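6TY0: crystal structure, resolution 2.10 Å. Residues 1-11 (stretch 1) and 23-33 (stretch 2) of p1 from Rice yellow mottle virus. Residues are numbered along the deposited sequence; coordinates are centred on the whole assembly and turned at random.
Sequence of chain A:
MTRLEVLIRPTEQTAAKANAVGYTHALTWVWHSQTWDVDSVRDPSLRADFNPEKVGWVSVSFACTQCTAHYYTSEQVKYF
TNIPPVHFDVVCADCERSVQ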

# COMPACT_ATOMS: atom_id res chain seq x y z
N MET A 1 3.51 -8.61 -0.81
CA MET A 1 2.34 -8.10 -0.03
C MET A 1 2.54 -8.47 1.42
O MET A 1 2.34 -9.63 1.77
CB MET A 1 1.04 -8.75 -0.54
CG MET A 1 -0.22 -8.07 -0.06
SD MET A 1 -0.07 -6.32 -0.45
CE MET A 1 -0.45 -6.33 -2.20
N THR A 2 2.99 -7.53 2.25
CA THR A 2 3.23 -7.80 3.66
C THR A 2 2.43 -6.78 4.48
O THR A 2 2.46 -5.59 4.18
CB THR A 2 4.73 -7.68 4.04
OG1 THR A 2 5.53 -8.50 3.19
CG2 THR A 2 4.97 -8.06 5.53
N ARG A 3 1.71 -7.25 5.49
CA ARG A 3 0.94 -6.37 6.37
C ARG A 3 1.88 -5.78 7.43
O ARG A 3 2.67 -6.50 8.04
CB ARG A 3 -0.16 -7.16 7.06
CG ARG A 3 -1.14 -6.34 7.85
CD ARG A 3 -1.92 -7.28 8.79
NE ARG A 3 -2.73 -8.28 8.07
CZ ARG A 3 -4.06 -8.27 7.93
NH1 ARG A 3 -4.80 -7.27 8.43
NH2 ARG A 3 -4.67 -9.26 7.29
N LEU A 4 1.85 -4.47 7.61
CA LEU A 4 2.51 -3.85 8.77
C LEU A 4 1.43 -3.30 9.71
O LEU A 4 0.69 -2.40 9.35
CB LEU A 4 3.40 -2.70 8.33
CG LEU A 4 4.16 -2.07 9.49
CD1 LEU A 4 5.51 -2.74 9.63
CD2 LEU A 4 4.33 -0.59 9.25
N GLU A 5 1.35 -3.88 10.90
CA GLU A 5 0.43 -3.48 11.93
C GLU A 5 0.97 -2.31 12.75
O GLU A 5 2.15 -2.30 13.11
CB GLU A 5 0.16 -4.65 12.89
CG GLU A 5 -0.40 -5.89 12.21
CD GLU A 5 -1.22 -6.79 13.14
OE1 GLU A 5 -1.16 -6.63 14.38
OE2 GLU A 5 -1.93 -7.68 12.61
N VAL A 6 0.10 -1.37 13.06
CA VAL A 6 0.43 -0.21 13.87
C VAL A 6 -0.52 -0.13 15.06
O VAL A 6 -1.73 -0.09 14.88
CB VAL A 6 0.27 1.08 13.07
CG1 VAL A 6 0.66 2.27 13.92
CG2 VAL A 6 1.11 1.01 11.80
N LEU A 7 0.04 -0.18 16.26
CA LEU A 7 -0.75 -0.10 17.51
C LEU A 7 -0.68 1.32 17.99
O LEU A 7 0.41 1.90 18.09
CB LEU A 7 -0.16 -1.02 18.57
CG LEU A 7 -0.83 -1.00 19.95
CD1 LEU A 7 -2.25 -1.55 19.91
CD2 LEU A 7 0.02 -1.85 20.88
N ILE A 8 -1.83 1.92 18.23
CA ILE A 8 -1.87 3.29 18.73
C ILE A 8 -2.55 3.33 20.10
O ILE A 8 -3.68 2.85 20.25
CB ILE A 8 -2.59 4.18 17.74
CG1 ILE A 8 -1.78 4.23 16.43
CG2 ILE A 8 -2.78 5.58 18.29
CD1 ILE A 8 -2.64 4.62 15.29
N ARG A 9 -1.87 3.87 21.09
CA ARG A 9 -2.45 4.06 22.45
C ARG A 9 -2.38 5.55 22.87
O ARG A 9 -1.56 6.29 22.33
CB ARG A 9 -1.70 3.21 23.45
CG ARG A 9 -1.71 1.71 23.18
CD ARG A 9 -1.42 0.95 24.45
NE ARG A 9 -0.30 0.01 24.34
CZ ARG A 9 0.99 0.36 24.31
NH1 ARG A 9 1.36 1.63 24.32
NH2 ARG A 9 1.93 -0.58 24.23
N PRO A 10 -3.21 5.97 23.84
CA PRO A 10 -3.36 7.39 24.16
C PRO A 10 -2.11 7.95 24.83
O PRO A 10 -1.38 7.22 25.51
CB PRO A 10 -4.54 7.42 25.16
CG PRO A 10 -5.09 6.02 25.18
CD PRO A 10 -3.97 5.12 24.79
N THR A 11 -1.84 9.22 24.61
CA THR A 11 -0.78 9.92 25.40
C THR A 11 -1.24 10.04 26.85
O THR A 11 -2.43 9.87 27.11
CB THR A 11 -0.57 11.32 24.86
OG1 THR A 11 -1.86 11.89 24.57
CG2 THR A 11 0.24 11.27 23.56
N TYR A 23 -12.22 3.35 25.43
CA TYR A 23 -11.54 3.14 24.09
C TYR A 23 -10.06 3.36 24.24
O TYR A 23 -9.57 4.48 24.13
CB TYR A 23 -12.10 4.08 23.07
CG TYR A 23 -11.89 3.67 21.64
CD1 TYR A 23 -12.81 2.88 21.02
CD2 TYR A 23 -10.75 4.07 20.93
CE1 TYR A 23 -12.65 2.48 19.73
CE2 TYR A 23 -10.58 3.68 19.61
CZ TYR A 23 -11.53 2.88 19.01
OH TYR A 23 -11.45 2.45 17.71
N THR A 24 -9.36 2.27 24.54
CA THR A 24 -8.01 2.31 25.06
C THR A 24 -6.90 2.18 23.98
O THR A 24 -5.72 2.35 24.29
CB THR A 24 -7.81 1.15 26.08
OG1 THR A 24 -7.98 -0.13 25.43
CG2 THR A 24 -8.82 1.29 27.20
N HIS A 25 -7.27 1.82 22.75
CA HIS A 25 -6.25 1.65 21.71
C HIS A 25 -6.88 1.47 20.37
O HIS A 25 -8.06 1.07 20.26
CB HIS A 25 -5.33 0.44 22.00
CG HIS A 25 -5.98 -0.89 21.78
ND1 HIS A 25 -6.73 -1.52 22.74
CD2 HIS A 25 -5.98 -1.71 20.70
CE1 HIS A 25 -7.17 -2.67 22.28
NE2 HIS A 25 -6.73 -2.82 21.04
N ALA A 26 -6.09 1.76 19.32
CA ALA A 26 -6.48 1.44 17.94
C ALA A 26 -5.41 0.55 17.33
O ALA A 26 -4.22 0.76 17.53
CB ALA A 26 -6.63 2.70 17.12
N LEU A 27 -5.82 -0.48 16.63
CA LEU A 27 -4.88 -1.35 15.92
C LEU A 27 -5.18 -1.13 14.46
O LEU A 27 -6.30 -1.36 14.04
CB LEU A 27 -5.05 -2.82 16.30
CG LEU A 27 -4.02 -3.78 15.70
CD1 LEU A 27 -2.60 -3.46 16.15
CD2 LEU A 27 -4.33 -5.22 16.08
N THR A 28 -4.22 -0.62 13.68
CA THR A 28 -4.50 -0.37 12.28
C THR A 28 -3.44 -1.07 11.46
O THR A 28 -2.49 -1.65 12.00
CB THR A 28 -4.59 1.13 11.97
OG1 THR A 28 -5.03 1.31 10.62
CG2 THR A 28 -3.26 1.83 12.14
N TRP A 29 -3.58 -1.06 10.15
CA TRP A 29 -2.48 -1.62 9.38
C TRP A 29 -2.34 -1.00 8.00
O TRP A 29 -3.27 -0.40 7.45
CB TRP A 29 -2.58 -3.15 9.29
CG TRP A 29 -3.78 -3.58 8.61
CD1 TRP A 29 -3.92 -3.79 7.28
CD2 TRP A 29 -5.06 -3.81 9.19
NE1 TRP A 29 -5.21 -4.14 6.98
CE2 TRP A 29 -5.94 -4.17 8.14
CE3 TRP A 29 -5.57 -3.75 10.50
CZ2 TRP A 29 -7.30 -4.48 8.35
CZ3 TRP A 29 -6.94 -4.04 10.71
CH2 TRP A 29 -7.78 -4.39 9.64
N VAL A 30 -1.13 -1.14 7.48
CA VAL A 30 -0.84 -0.77 6.09
C VAL A 30 -0.13 -1.95 5.47
O VAL A 30 0.19 -2.93 6.17
CB VAL A 30 0.02 0.52 5.97
CG1 VAL A 30 -0.68 1.69 6.61
CG2 VAL A 30 1.39 0.38 6.59
N TRP A 31 0.11 -1.83 4.17
CA TRP A 31 0.78 -2.86 3.39
C TRP A 31 2.00 -2.33 2.66
O TRP A 31 2.06 -1.15 2.26
CB TRP A 31 -0.18 -3.38 2.33
CG TRP A 31 -1.50 -3.85 2.92
CD1 TRP A 31 -2.62 -3.09 3.17
CD2 TRP A 31 -1.81 -5.18 3.34
NE1 TRP A 31 -3.61 -3.87 3.72
CE2 TRP A 31 -3.15 -5.15 3.84
CE3 TRP A 31 -1.10 -6.40 3.35
CZ2 TRP A 31 -3.79 -6.28 4.35
CZ3 TRP A 31 -1.74 -7.56 3.87
CH2 TRP A 31 -3.08 -7.48 4.36
N HIS A 32 2.96 -3.21 2.46
CA HIS A 32 4.11 -2.88 1.66
C HIS A 32 4.59 -4.09 0.86
O HIS A 32 4.24 -5.22 1.15
CB HIS A 32 5.22 -2.35 2.57
CG HIS A 32 5.78 -3.36 3.51
ND1 HIS A 32 6.66 -4.34 3.10
CD2 HIS A 32 5.67 -3.48 4.85
CE1 HIS A 32 7.07 -5.03 4.16
NE2 HIS A 32 6.46 -4.54 5.23
N SER A 33 5.42 -3.82 -0.12
CA SER A 33 5.94 -4.80 -1.04
C SER A 33 7.18 -5.45 -0.51
O SER A 33 7.67 -5.15 0.59
CB SER A 33 6.24 -4.11 -2.39
OG SER A 33 7.40 -3.30 -2.28
O HOH W 1 5.83 -7.89 0.61

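Residues 2-10 and 26-32 form two antiparallel strands, with 153° between their directions. Four residue pairs carry the backbone bonding, and each pair bonds twice. Thr2 N donates to His32 O at 2.8 Å, and His32 N returns to Thr2 O at 3.0 Å. Leu4 N to Val30 O is 2.7 Å; Val30 N to Leu4 O is 2.9 Å. Val6 N to Thr28 O and Thr28 N to Val6 O are both 2.8 Å and nearly straight, at 176°. Ile8 N reaches Ala26 O at 2.7 Å, and Ala26 N reaches Ile8 O at 2.8 Å. The ladder is therefore complete from Thr2 to Ile8: the amide and carbonyl of every second residue are satisfied across the pair.

CA-H groups of the intervening residues add contacts to the same carbonyls, such as Trp31 CA to Thr2 O at 3.3 Å.

Water 1 closes one end. It accepts from Met1 N at 2.8 Å and donates to Thr2 OG1 at 2.7 Å and His32 O at 3.2 Å. His32 O thus receives both an amide and a water. The His32 ring is fixed within its own stretch, where ND1 donates to Ser33 O at 2.8 Å. Thr2 CB lies over one face of that ring, 3.9 Å from its centroid.

Leu4, Val6 and Ile8 share a face with Val30, Thr28 and Ala26. All six are buried, and their contacts are largely apolar; Val6 CB meets Thr28 CG2 at 3.7 Å.

The other face carries Arg3, Trp29 and Trp31. Arg3 CZ sits 4.4 Å from the centroid of the Trp29 five-membered ring, over its face, a cation-pi contact. Arg3 NH1 and Trp29 NE1, 3.5 Å apart, are both donors and do not bond. Arg3 CB packs over Trp31, 4.0 Å from the centroid of its six-membered ring.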